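CmeC (Campylobacter jejuni, PDB 4MT4) probably forms the trimeric outer membrane channel of a multidrug efflux pump, giving exported compounds a path out of the cell. Local coordinates at residues 61-66 / 146-151; 131-136 / 289-294; 140-145 / 278-283; 272-277 / 359-364; 283-288 / 348-353. All coordinates share one frame; numbering follows the deposited sequence.

Interaction 1. Residues 61-66 / 146-151; sequences KLAFIH and YDYEAA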
# COMPACT_ATOMS: atom_id res chain seq x y z
N LYS B 61 17.06 -2.75 8.62
CA LYS B 61 18.19 -2.91 7.70
C LYS B 61 17.91 -2.20 6.38
O LYS B 61 18.78 -1.52 5.84
CB LYS B 61 18.48 -4.39 7.45
CG LYS B 61 18.91 -5.17 8.69
CD LYS B 61 19.20 -6.62 8.36
CE LYS B 61 19.48 -7.43 9.62
NZ LYS B 61 19.78 -8.85 9.33
N LEU B 62 16.69 -2.36 5.87
CA LEU B 62 16.27 -1.70 4.64
C LEU B 62 16.38 -0.19 4.76
O LEU B 62 16.85 0.48 3.85
CB LEU B 62 14.83 -2.09 4.29
CG LEU B 62 14.59 -3.51 3.78
CD1 LEU B 62 13.10 -3.79 3.64
CD2 LEU B 62 15.31 -3.72 2.45
N ALA B 63 15.95 0.34 5.90
CA ALA B 63 16.02 1.77 6.17
C ALA B 63 17.46 2.25 6.24
O ALA B 63 17.77 3.38 5.85
CB ALA B 63 15.29 2.10 7.46
N PHE B 64 18.35 1.38 6.73
CA PHE B 64 19.77 1.70 6.81
C PHE B 64 20.38 1.73 5.41
O PHE B 64 21.19 2.60 5.10
CB PHE B 64 20.51 0.68 7.68
CG PHE B 64 21.93 1.07 8.02
CD1 PHE B 64 22.97 0.70 7.19
CD2 PHE B 64 22.21 1.81 9.15
CE1 PHE B 64 24.27 1.05 7.49
CE2 PHE B 64 23.51 2.17 9.46
CZ PHE B 64 24.54 1.79 8.63
N ILE B 65 19.97 0.78 4.57
CA ILE B 65 20.46 0.68 3.21
C ILE B 65 19.98 1.86 2.36
O ILE B 65 20.74 2.42 1.57
CB ILE B 65 20.02 -0.64 2.55
CG1 ILE B 65 20.62 -1.83 3.31
CG2 ILE B 65 20.43 -0.69 1.09
CD1 ILE B 65 20.09 -3.17 2.86
N HIS B 66 18.72 2.23 2.55
CA HIS B 66 18.14 3.39 1.86
C HIS B 66 18.94 4.65 2.16
O HIS B 66 19.09 5.52 1.30
CB HIS B 66 16.68 3.58 2.27
CG HIS B 66 15.76 2.51 1.75
ND1 HIS B 66 16.03 1.78 0.62
CD2 HIS B 66 14.58 2.05 2.23
CE1 HIS B 66 15.06 0.92 0.41
NE2 HIS B 66 14.16 1.06 1.37
N TYR B 146 16.59 10.90 8.68
CA TYR B 146 15.40 11.08 9.51
C TYR B 146 14.41 9.93 9.30
O TYR B 146 13.69 9.55 10.22
CB TYR B 146 14.73 12.42 9.19
CG TYR B 146 15.55 13.62 9.58
CD1 TYR B 146 16.34 13.61 10.72
CD2 TYR B 146 15.53 14.78 8.81
CE1 TYR B 146 17.09 14.71 11.09
CE2 TYR B 146 16.28 15.89 9.17
CZ TYR B 146 17.06 15.84 10.31
OH TYR B 146 17.80 16.94 10.67
N ASP B 147 14.39 9.39 8.08
CA ASP B 147 13.56 8.23 7.77
C ASP B 147 14.07 7.00 8.51
O ASP B 147 13.28 6.13 8.89
CB ASP B 147 13.54 7.96 6.26
CG ASP B 147 12.59 8.88 5.52
OD1 ASP B 147 11.69 9.46 6.17
OD2 ASP B 147 12.73 9.01 4.29
N TYR B 148 15.38 6.93 8.72
CA TYR B 148 15.97 5.82 9.47
C TYR B 148 15.62 5.92 10.94
O TYR B 148 15.32 4.91 11.59
CB TYR B 148 17.49 5.79 9.29
CG TYR B 148 18.18 4.77 10.17
CD1 TYR B 148 18.14 3.42 9.86
CD2 TYR B 148 18.86 5.16 11.32
CE1 TYR B 148 18.77 2.48 10.66
CE2 TYR B 148 19.49 4.23 12.12
CZ TYR B 148 19.45 2.89 11.79
OH TYR B 148 20.07 1.96 12.59
N GLU B 149 15.66 7.14 11.47
CA GLU B 149 15.29 7.39 12.86
C GLU B 149 13.81 7.08 13.08
O GLU B 149 13.43 6.53 14.11
CB GLU B 149 15.58 8.84 13.24
CG GLU B 149 17.05 9.23 13.18
CD GLU B 149 17.83 8.77 14.40
OE1 GLU B 149 17.29 7.97 15.20
OE2 GLU B 149 18.98 9.21 14.57
N ALA B 150 12.99 7.44 12.09
CA ALA B 150 11.57 7.15 12.14
C ALA B 150 11.32 5.65 12.08
O ALA B 150 10.44 5.13 12.77
CB ALA B 150 10.85 7.85 10.99
N ALA B 151 12.10 4.96 11.26
CA ALA B 151 11.98 3.52 11.12
C ALA B 151 12.44 2.81 12.39
O ALA B 151 11.85 1.81 12.81
CB ALA B 151 12.78 3.03 9.93
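Phe64 and Tyr148 carry this contact as an offset edge-to-face aromatic pair, the edge of the Phe64 ring being turned toward the face of Tyr148. The ring centroids are 5.7 Å apart and the planes stand at 74°. The two side chains run side by side and point the same way, each with its CG anti to its own backbone N (chi1 -169° for Phe64 and 173° for Tyr148). Against the phenylalanine ring the tyrosine uses CE1, which sits at the rim of that ring, in its plane and 3.8 Å from CD2 of Phe64. The neighbouring carbon of the tyrosine reaches further in, CD1 of Tyr148 lying 3.7 Å from the backbone N of Phe64, so that this ring packs against the main chain of helix 58-79 as well as against a side chain. Beyond the ring, the phenol oxygen of Tyr148 is hydrogen-bonded to Ser464.

A second apolar patch lies beside the rings. CB of Ala63 meets CB of Ala151 at 3.6 Å and also touches CD1 of Tyr148 at 4.0 Å. The tyrosine ring passes this small methyl group, and the CA atoms of Ala63 and Tyr148, the nearest pair, are 5.2 Å apart. On the other side of helix 58-79, Lys61 and Ile65 pack on Val356 of the second subunit. The segments run almost exactly antiparallel, their axes 8.9 Å apart, as expected of neighbouring helices in the periplasmic helical barrel of TolC-like outer membrane factors.

Interaction 2. Residues 131-136 / 289-294; sequences RDTYRA and VGVART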
# COMPACT_ATOMS: atom_id res chain seq x y z
N ARG B 131 25.03 22.66 -8.77
CA ARG B 131 25.17 22.96 -7.35
C ARG B 131 23.88 22.63 -6.62
O ARG B 131 23.91 22.05 -5.53
CB ARG B 131 25.55 24.43 -7.13
CG ARG B 131 25.84 24.77 -5.68
CD ARG B 131 26.40 26.18 -5.52
NE ARG B 131 25.36 27.17 -5.23
CZ ARG B 131 25.07 27.60 -4.00
NH1 ARG B 131 24.11 28.50 -3.83
NH2 ARG B 131 25.73 27.13 -2.96
N ASP B 132 22.75 22.99 -7.22
CA ASP B 132 21.44 22.73 -6.61
C ASP B 132 21.03 21.27 -6.78
O ASP B 132 20.26 20.74 -5.98
CB ASP B 132 20.37 23.65 -7.20
CG ASP B 132 20.52 25.09 -6.73
OD1 ASP B 132 21.32 25.33 -5.81
OD2 ASP B 132 19.82 25.97 -7.28
N THR B 133 21.54 20.62 -7.82
CA THR B 133 21.34 19.18 -7.98
C THR B 133 22.01 18.46 -6.82
O THR B 133 21.47 17.50 -6.27
CB THR B 133 21.90 18.66 -9.32
OG1 THR B 133 21.21 19.28 -10.41
CG2 THR B 133 21.74 17.15 -9.42
N TYR B 134 23.18 18.95 -6.45
CA TYR B 134 23.93 18.42 -5.31
C TYR B 134 23.23 18.72 -3.99
O TYR B 134 23.12 17.85 -3.12
CB TYR B 134 25.35 18.99 -5.30
CG TYR B 134 26.12 18.70 -4.03
CD1 TYR B 134 26.70 17.46 -3.82
CD2 TYR B 134 26.28 19.67 -3.05
CE1 TYR B 134 27.40 17.18 -2.66
CE2 TYR B 134 26.98 19.41 -1.89
CZ TYR B 134 27.54 18.16 -1.70
OH TYR B 134 28.24 17.89 -0.55
N ARG B 135 22.76 19.95 -3.84
CA ARG B 135 22.07 20.38 -2.63
C ARG B 135 20.76 19.62 -2.43
O ARG B 135 20.35 19.35 -1.30
CB ARG B 135 21.81 21.88 -2.66
CG ARG B 135 23.06 22.75 -2.57
CD ARG B 135 22.78 24.15 -3.11
NE ARG B 135 22.80 25.17 -2.06
CZ ARG B 135 22.31 26.40 -2.21
NH1 ARG B 135 21.76 26.76 -3.36
NH2 ARG B 135 22.37 27.26 -1.21
N ALA B 136 20.11 19.28 -3.53
CA ALA B 136 18.87 18.50 -3.48
C ALA B 136 19.15 17.10 -2.96
O ALA B 136 18.40 16.56 -2.15
CB ALA B 136 18.21 18.44 -4.85
N VAL B 289 13.65 23.08 -8.18
CA VAL B 289 13.00 24.16 -8.90
C VAL B 289 14.06 25.04 -9.55
O VAL B 289 13.94 25.44 -10.71
CB VAL B 289 12.11 25.01 -7.98
CG1 VAL B 289 11.61 26.25 -8.70
CG2 VAL B 289 10.94 24.18 -7.46
N GLY B 290 15.12 25.32 -8.79
CA GLY B 290 16.24 26.10 -9.30
C GLY B 290 16.93 25.43 -10.47
O GLY B 290 17.26 26.08 -11.45
N VAL B 291 17.13 24.12 -10.35
CA VAL B 291 17.74 23.33 -11.42
C VAL B 291 16.94 23.43 -12.71
O VAL B 291 17.51 23.57 -13.80
CB VAL B 291 17.86 21.84 -11.01
CG1 VAL B 291 18.36 21.00 -12.18
CG2 VAL B 291 18.76 21.68 -9.80
N ALA B 292 15.62 23.37 -12.58
CA ALA B 292 14.73 23.42 -13.74
C ALA B 292 14.75 24.79 -14.40
O ALA B 292 14.60 24.90 -15.62
CB ALA B 292 13.31 23.06 -13.32
N ARG B 293 14.95 25.84 -13.60
CA ARG B 293 14.93 27.21 -14.12
C ARG B 293 16.22 27.58 -14.84
O ARG B 293 16.26 28.54 -15.61
CB ARG B 293 14.66 28.20 -12.99
CG ARG B 293 13.27 28.09 -12.39
CD ARG B 293 12.76 29.41 -11.82
NE ARG B 293 13.32 29.72 -10.51
CZ ARG B 293 12.61 30.18 -9.48
NH1 ARG B 293 11.30 30.37 -9.62
NH2 ARG B 293 13.20 30.44 -8.32
N THR B 294 17.28 26.81 -14.60
CA THR B 294 18.57 27.07 -15.25
C THR B 294 18.53 26.74 -16.74
O THR B 294 19.41 27.15 -17.49
CB THR B 294 19.71 26.25 -14.60
OG1 THR B 294 19.40 24.85 -14.68
CG2 THR B 294 19.91 26.65 -13.15
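The carboxylate of Asp132, which passes over Gly290 of the other helix, has the guanidinium of Arg135 at one end. In this 2.9 Å salt bridge NH1 of Arg135 meets OD1 of Asp132 on its syn side, 23° out of the carboxylate plane; Asp132 lies at the edge of the Arg135 group, in its plane. One face of that guanidinium is covered by Arg131, whose CZ lies 3.4 Å above the plane and over its centre. In return, NE of Arg135 lies over a face of the Arg131 guanidinium, offset toward its rim. The carboxylate probably offsets some of the positive charge gathered there. Its other oxygen, Asp132 OD2, is hydrogen-bonded to Ser2 and Ser4 of the N-terminal segment and comes to 4.1 Å from CA of Gly290, which has no side chain to hold it off.

Val291 provides the close packing across the interface. Its CG2 lies 3.6 Å from CB of Asp132 and 3.5 Å from OG1 of Thr133. The side chains of Thr133 and Val291 cross at about a right angle, and the threonine hydroxyl is hydrogen-bonded to the carbonyl of Lys129.

The segments run antiparallel with a crossing angle of -159°. Helix 129-195 follows strand 109-124 of the membrane barrel, while helix 273-293 leads on to strand 299-310. To one side, Thr133 touches Asp77 of helix 58-79; to the other, Val289 packs on Lys348 and Lys351 of helix 339-405.

Interaction 3. Residues 140-145 / 278-283; sequences GFKASE and SLEKLT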
# COMPACT_ATOMS: atom_id res chain seq x y z
N GLY B 140 18.12 15.10 0.32
CA GLY B 140 17.60 13.76 0.15
C GLY B 140 18.26 12.80 1.11
O GLY B 140 17.62 11.88 1.63
N PHE B 141 19.56 13.00 1.34
CA PHE B 141 20.31 12.17 2.27
C PHE B 141 19.89 12.45 3.71
O PHE B 141 19.71 11.52 4.50
CB PHE B 141 21.82 12.40 2.12
CG PHE B 141 22.63 11.83 3.25
CD1 PHE B 141 22.80 10.46 3.36
CD2 PHE B 141 23.21 12.65 4.20
CE1 PHE B 141 23.54 9.92 4.39
CE2 PHE B 141 23.95 12.12 5.24
CZ PHE B 141 24.12 10.75 5.33
N LYS B 142 19.73 13.73 4.05
CA LYS B 142 19.29 14.12 5.38
C LYS B 142 17.89 13.58 5.66
O LYS B 142 17.57 13.24 6.80
CB LYS B 142 19.29 15.65 5.52
CG LYS B 142 20.68 16.26 5.64
CD LYS B 142 20.60 17.74 5.97
CE LYS B 142 21.99 18.33 6.21
NZ LYS B 142 21.92 19.77 6.60
N ALA B 143 17.07 13.51 4.62
CA ALA B 143 15.73 12.96 4.74
C ALA B 143 15.78 11.46 5.00
O ALA B 143 14.96 10.91 5.73
CB ALA B 143 14.91 13.26 3.50
N SER B 144 16.77 10.80 4.39
CA SER B 144 16.95 9.36 4.56
C SER B 144 17.43 9.05 5.98
O SER B 144 17.15 7.97 6.51
CB SER B 144 17.93 8.81 3.53
OG SER B 144 19.24 9.31 3.75
N GLU B 145 18.16 9.98 6.57
CA GLU B 145 18.63 9.82 7.95
C GLU B 145 17.46 9.92 8.92
O GLU B 145 17.35 9.14 9.87
CB GLU B 145 19.69 10.87 8.28
CG GLU B 145 21.05 10.61 7.65
CD GLU B 145 22.09 11.62 8.10
OE1 GLU B 145 21.81 12.84 8.05
OE2 GLU B 145 23.19 11.19 8.50
N SER B 278 10.06 15.01 6.36
CA SER B 278 9.13 15.68 5.47
C SER B 278 9.63 17.08 5.13
O SER B 278 9.40 17.58 4.03
CB SER B 278 7.74 15.74 6.11
OG SER B 278 6.75 16.10 5.16
N LEU B 279 10.32 17.71 6.08
CA LEU B 279 10.90 19.03 5.86
C LEU B 279 12.01 18.97 4.82
O LEU B 279 12.01 19.76 3.87
CB LEU B 279 11.44 19.60 7.17
CG LEU B 279 12.14 20.96 7.06
CD1 LEU B 279 11.11 22.05 6.79
CD2 LEU B 279 12.97 21.27 8.30
N GLU B 280 12.93 18.04 4.99
CA GLU B 280 14.08 17.91 4.10
C GLU B 280 13.68 17.55 2.68
O GLU B 280 14.33 17.97 1.72
CB GLU B 280 15.06 16.87 4.64
CG GLU B 280 15.74 17.26 5.94
CD GLU B 280 16.74 18.40 5.77
OE1 GLU B 280 17.12 18.72 4.62
OE2 GLU B 280 17.16 18.97 6.80
N LYS B 281 12.61 16.78 2.55
CA LYS B 281 12.11 16.41 1.23
C LYS B 281 11.48 17.62 0.54
O LYS B 281 11.39 17.67 -0.68
CB LYS B 281 11.09 15.27 1.34
CG LYS B 281 11.72 13.95 1.73
CD LYS B 281 10.69 12.85 1.88
CE LYS B 281 11.32 11.55 2.34
NZ LYS B 281 10.33 10.45 2.45
N LEU B 282 11.07 18.60 1.34
CA LEU B 282 10.50 19.83 0.81
C LEU B 282 11.60 20.75 0.27
O LEU B 282 11.45 21.32 -0.81
CB LEU B 282 9.68 20.56 1.88
CG LEU B 282 9.17 21.96 1.53
CD1 LEU B 282 8.31 21.93 0.27
CD2 LEU B 282 8.39 22.55 2.70
N THR B 283 12.69 20.89 1.01
CA THR B 283 13.82 21.70 0.56
C THR B 283 14.49 21.05 -0.64
O THR B 283 15.07 21.73 -1.49
CB THR B 283 14.89 21.89 1.66
OG1 THR B 283 15.93 20.92 1.48
CG2 THR B 283 14.28 21.73 3.04
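Ala143, Glu280 and the inner parts of two lysines make the tight part of this contact. The methyl CB of Ala143 is received between two side chains, 3.8 Å from CB of Glu280 and 3.7 Å from CG of Lys281. With a methyl as the side chain on the 140-145 side, the helix axes approach to 8.0 Å, and the CA atoms of Ala143 and Glu280 are 5.3 Å apart. Glu280 bends at its second torsion (chi2 -70°), which brings its carboxylate across the aliphatic part of Lys142, over CB and CD: CD of Lys142 is 3.7 Å from OE2 of Glu280.

The segments are antiparallel neighbours in the helical barrel characteristic of outer membrane factors. Helix 58-79 adjoins helix 129-195 through Phe141 and Ser144, and helix 339-405 adjoins helix 273-293 through Leu282.

The contact loosens at the ends of the lysines. Lys142 continues extended and leads away, so its NZ stays 4.8 Å from OE2 of Glu280, near enough for some electrostatic attraction but without direct contact of the charges. Lys281 packs its inner CG on Ala143, whereas its exposed far end belongs to the solvent side, its amino group in a long, weak ion pair with Asp147.

Interaction 4. Residues 272-277 / 359-364; sequences RPDIGS and QNTLIT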
# COMPACT_ATOMS: atom_id res chain seq x y z
N ARG B 272 10.22 15.12 16.32
CA ARG B 272 9.67 14.02 15.53
C ARG B 272 10.44 13.83 14.23
O ARG B 272 10.54 14.76 13.42
CB ARG B 272 8.19 14.24 15.24
CG ARG B 272 7.27 13.97 16.43
CD ARG B 272 5.80 14.08 16.02
NE ARG B 272 5.45 13.13 14.98
CZ ARG B 272 4.49 12.22 15.09
NH1 ARG B 272 3.77 12.15 16.20
NH2 ARG B 272 4.24 11.38 14.09
N PRO B 273 10.99 12.63 14.01
CA PRO B 273 11.79 12.30 12.83
C PRO B 273 11.02 12.44 11.52
O PRO B 273 11.59 12.85 10.51
CB PRO B 273 12.18 10.83 13.06
CG PRO B 273 12.08 10.64 14.53
CD PRO B 273 10.94 11.51 14.97
N ASP B 274 9.72 12.12 11.54
CA ASP B 274 8.91 12.16 10.32
C ASP B 274 8.67 13.59 9.86
O ASP B 274 8.54 13.85 8.67
CB ASP B 274 7.58 11.43 10.54
CG ASP B 274 6.75 12.04 11.65
OD1 ASP B 274 7.34 12.64 12.58
OD2 ASP B 274 5.51 11.92 11.59
N ILE B 275 8.62 14.52 10.82
CA ILE B 275 8.45 15.93 10.49
C ILE B 275 9.73 16.48 9.86
O ILE B 275 9.68 17.24 8.89
CB ILE B 275 8.09 16.77 11.73
CG1 ILE B 275 6.74 16.32 12.30
CG2 ILE B 275 8.05 18.25 11.39
CD1 ILE B 275 6.25 17.15 13.47
N GLY B 276 10.87 16.08 10.41
CA GLY B 276 12.16 16.48 9.88
C GLY B 276 12.40 15.92 8.49
O GLY B 276 12.89 16.61 7.61
N SER B 277 12.05 14.65 8.31
CA SER B 277 12.15 14.00 7.01
C SER B 277 11.29 14.70 5.98
O SER B 277 11.73 14.95 4.85
CB SER B 277 11.74 12.53 7.12
OG SER B 277 11.57 11.96 5.83
N GLN B 359 2.45 19.46 5.32
CA GLN B 359 1.26 19.87 6.06
C GLN B 359 0.55 18.66 6.64
O GLN B 359 0.18 18.65 7.82
CB GLN B 359 0.32 20.65 5.14
CG GLN B 359 0.92 21.91 4.52
CD GLN B 359 0.72 23.14 5.39
OE1 GLN B 359 1.18 23.20 6.53
NE2 GLN B 359 0.03 24.14 4.85
N ASN B 360 0.37 17.63 5.82
CA ASN B 360 -0.33 16.42 6.22
C ASN B 360 0.41 15.67 7.32
O ASN B 360 -0.21 15.07 8.20
CB ASN B 360 -0.55 15.51 5.01
CG ASN B 360 -1.57 14.41 5.28
OD1 ASN B 360 -2.77 14.64 5.18
ND2 ASN B 360 -1.09 13.22 5.61
N THR B 361 1.74 15.70 7.27
CA THR B 361 2.56 15.08 8.31
C THR B 361 2.40 15.84 9.62
O THR B 361 2.39 15.25 10.70
CB THR B 361 4.05 15.05 7.91
OG1 THR B 361 4.19 14.37 6.65
CG2 THR B 361 4.88 14.32 8.96
N LEU B 362 2.28 17.16 9.52
CA LEU B 362 2.08 18.01 10.69
C LEU B 362 0.72 17.74 11.33
O LEU B 362 0.62 17.55 12.54
CB LEU B 362 2.20 19.49 10.32
CG LEU B 362 3.42 20.25 10.87
CD1 LEU B 362 3.36 21.71 10.47
CD2 LEU B 362 3.50 20.11 12.38
N ILE B 363 -0.32 17.74 10.50
CA ILE B 363 -1.69 17.52 10.97
C ILE B 363 -1.85 16.16 11.63
O ILE B 363 -2.46 16.04 12.70
CB ILE B 363 -2.70 17.64 9.81
CG1 ILE B 363 -2.63 19.02 9.16
CG2 ILE B 363 -4.12 17.34 10.29
CD1 ILE B 363 -2.64 20.17 10.16
N THR B 364 -1.31 15.13 11.00
CA THR B 364 -1.38 13.76 11.51
C THR B 364 -0.66 13.63 12.84
O THR B 364 -1.17 13.02 13.78
CB THR B 364 -0.78 12.76 10.50
OG1 THR B 364 -1.58 12.73 9.32
CG2 THR B 364 -0.73 11.36 11.10
O HOH W 1 2.86 12.34 10.74
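Asp274 holds its CG between its backbone N and carbonyl carbon (chi1 60°), while Thr361 places CG2 anti to its own N, and these two settings bring OD2 of Asp274 to 3.6 Å from CG2 of Thr361. The side chains slide past each other in opposite directions. They belong to antiparallel helices of the outer membrane factor barrel: helix 273-293 begins here and packs on the long helix 339-405.

The polar link across the interface is made by water. A single molecule donates to OD2 of Asp274 at 2.8 Å and to the carbonyl O of Thr361 at 2.9 Å. The carboxylate is also fixed from its own side, since Arg272 grips it side-on with two nitrogens. OD1 of Asp274 accepts from NE of Arg272 with its syn lone pair, at 3.1 Å, whereas NH2 of Arg272 meets OD2 of Asp274 at 2.9 Å from above the carboxylate plane, 36° out of it. NH2 also forms a salt bridge with Glu368, and NH1 of Arg272 reaches the carbonyl of Ala445, so the guanidinium is held from several directions.

One residue further along each helix, CD1 of Ile275 touches CD2 of Leu362 at 4.2 Å, the two chains crossing at about a right angle. On another side of helix 339-405, Ile363 packs on Ile243 of the third subunit. One turn after Thr361, OG1 of Thr364 donates to the carbonyl O of Asn360 at 2.9 Å, and it and the backbone N of Thr364 reach that oxygen from opposite faces of its plane.

Interaction 5. Residues 283-288 / 348-353; sequences TQQNYL and KLNKDE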
# COMPACT_ATOMS: atom_id res chain seq x y z
N THR B 283 12.69 20.89 1.01
CA THR B 283 13.82 21.70 0.56
C THR B 283 14.49 21.05 -0.64
O THR B 283 15.07 21.73 -1.49
CB THR B 283 14.89 21.89 1.66
OG1 THR B 283 15.93 20.92 1.48
CG2 THR B 283 14.28 21.73 3.04
N GLN B 284 14.40 19.73 -0.71
CA GLN B 284 14.96 18.98 -1.82
C GLN B 284 14.26 19.37 -3.12
O GLN B 284 14.92 19.65 -4.12
CB GLN B 284 14.82 17.48 -1.58
CG GLN B 284 15.25 16.62 -2.76
CD GLN B 284 15.11 15.14 -2.49
OE1 GLN B 284 14.23 14.71 -1.74
NE2 GLN B 284 15.98 14.34 -3.09
N GLN B 285 12.94 19.39 -3.09
CA GLN B 285 12.14 19.76 -4.25
C GLN B 285 12.32 21.24 -4.58
O GLN B 285 12.24 21.64 -5.74
CB GLN B 285 10.66 19.45 -4.01
CG GLN B 285 10.36 17.97 -3.84
CD GLN B 285 10.74 17.16 -5.07
OE1 GLN B 285 10.47 17.57 -6.20
NE2 GLN B 285 11.37 16.01 -4.85
N ASN B 286 12.55 22.05 -3.55
CA ASN B 286 12.76 23.48 -3.72
C ASN B 286 14.05 23.76 -4.49
O ASN B 286 14.11 24.66 -5.32
CB ASN B 286 12.79 24.18 -2.37
CG ASN B 286 12.95 25.68 -2.50
OD1 ASN B 286 12.02 26.39 -2.89
ND2 ASN B 286 14.14 26.19 -2.16
N TYR B 287 15.08 22.96 -4.22
CA TYR B 287 16.35 23.07 -4.92
C TYR B 287 16.21 22.65 -6.38
O TYR B 287 16.87 23.19 -7.27
CB TYR B 287 17.42 22.22 -4.23
CG TYR B 287 18.04 22.88 -3.01
CD1 TYR B 287 18.49 24.20 -3.07
CD2 TYR B 287 18.17 22.19 -1.81
CE1 TYR B 287 19.06 24.80 -1.96
CE2 TYR B 287 18.73 22.78 -0.70
CZ TYR B 287 19.17 24.09 -0.78
OH TYR B 287 19.73 24.67 0.34
N LEU B 288 15.33 21.67 -6.62
CA LEU B 288 15.11 21.15 -7.96
C LEU B 288 14.34 22.14 -8.83
O LEU B 288 14.36 22.05 -10.05
CB LEU B 288 14.37 19.82 -7.90
CG LEU B 288 15.18 18.66 -7.33
CD1 LEU B 288 14.36 17.38 -7.31
CD2 LEU B 288 16.47 18.47 -8.12
N LYS B 348 7.79 23.12 -9.95
CA LYS B 348 7.16 23.92 -8.91
C LYS B 348 5.97 23.18 -8.30
O LYS B 348 5.66 23.36 -7.12
CB LYS B 348 6.71 25.28 -9.48
CG LYS B 348 7.87 26.20 -9.82
CD LYS B 348 7.48 27.27 -10.84
CE LYS B 348 6.78 28.45 -10.20
NZ LYS B 348 6.61 29.57 -11.17
N LEU B 349 5.32 22.35 -9.11
CA LEU B 349 4.21 21.54 -8.63
C LEU B 349 4.70 20.38 -7.77
O LEU B 349 4.02 19.95 -6.84
CB LEU B 349 3.39 21.02 -9.81
CG LEU B 349 2.61 22.08 -10.59
CD1 LEU B 349 2.10 21.53 -11.91
CD2 LEU B 349 1.45 22.61 -9.75
N ASN B 350 5.89 19.87 -8.08
CA ASN B 350 6.52 18.84 -7.27
C ASN B 350 6.85 19.37 -5.89
O ASN B 350 6.74 18.67 -4.89
CB ASN B 350 7.78 18.30 -7.95
CG ASN B 350 7.49 17.60 -9.26
OD1 ASN B 350 6.34 17.29 -9.58
ND2 ASN B 350 8.54 17.33 -10.03
N LYS B 351 7.27 20.63 -5.85
CA LYS B 351 7.53 21.31 -4.59
C LYS B 351 6.25 21.50 -3.79
O LYS B 351 6.22 21.30 -2.58
CB LYS B 351 8.20 22.66 -4.84
CG LYS B 351 8.41 23.48 -3.57
CD LYS B 351 8.80 24.91 -3.89
CE LYS B 351 8.83 25.75 -2.62
NZ LYS B 351 9.18 27.17 -2.90
N ASP B 352 5.18 21.90 -4.49
CA ASP B 352 3.88 22.07 -3.86
C ASP B 352 3.39 20.76 -3.26
O ASP B 352 2.82 20.74 -2.17
CB ASP B 352 2.85 22.59 -4.88
CG ASP B 352 3.20 23.97 -5.41
OD1 ASP B 352 4.06 24.65 -4.81
OD2 ASP B 352 2.61 24.38 -6.43
N GLU B 353 3.61 19.66 -3.98
CA GLU B 353 3.24 18.34 -3.50
C GLU B 353 3.99 17.99 -2.23
O GLU B 353 3.43 17.42 -1.29
CB GLU B 353 3.50 17.29 -4.58
CG GLU B 353 3.16 15.86 -4.17
CD GLU B 353 3.31 14.87 -5.30
OE1 GLU B 353 3.79 15.26 -6.39
OE2 GLU B 353 2.94 13.69 -5.11
O HOH W 2 10.98 18.29 -8.96
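Asn286 OD1 accepts a 2.9 Å hydrogen bond from NZ of Lys351, the one direct polar bond between these antiparallel helices of the outer membrane factor barrel. The ammonium group approaches with a C=O...N angle of 152° and is tilted 19° from the amide plane. Both side chains leave their helices with CG anti to the backbone N, and they lie side by side pointing the same way; the extended lysine thereby passes CE within 3.3 Å of OD1 of Asn286 before its nitrogen arrives. The other end of the amide is held too, Asn286 ND2 being hydrogen-bonded to the carbonyl of Pro5. With both ends engaged, the rotation of the amide is fixed, and Leu7 of the same N-terminal segment packs on Asn286 and Lys351.

Between the backbones the fit is close. CB of Gln285 rests 3.7 Å from CA of Lys351, where the CA atoms of these two residues are only 4.9 Å apart. Helix 339-405 also faces the third subunit, in which Gln69 is hydrogen-bonded to Glu353.

On the flank away from Lys351 NZ, Gln285 bends at its second torsion and crosses Asn350, the two amide planes about 70° apart and OE1 of Gln285 lying 3.3 Å from CB of Asn350. A water joins the two amides: it donates to OE1 of Gln285 at 2.9 Å and accepts from ND2 of Asn350 at 2.8 Å.

From the N terminus, interaction 1 closes the first loop, bringing helix 58-79 against helix 129-195 after the first two strands. Interactions 2 and 3 start on helix 129-195 before that loop is complete, so both cross interaction 1; both end on helix 273-293, with interaction 3 lying within the loop of interaction 2. Interactions 4 and 5 pair helix 273-293 with helix 339-405 across the second strand pair. Interaction 5 falls within the loop of interaction 4, and both cross interaction 2, while interaction 4 also crosses interaction 3. Interactions 3 and 5 follow in series, sharing Thr283. Together they join four helices side by side in the subunit's wall.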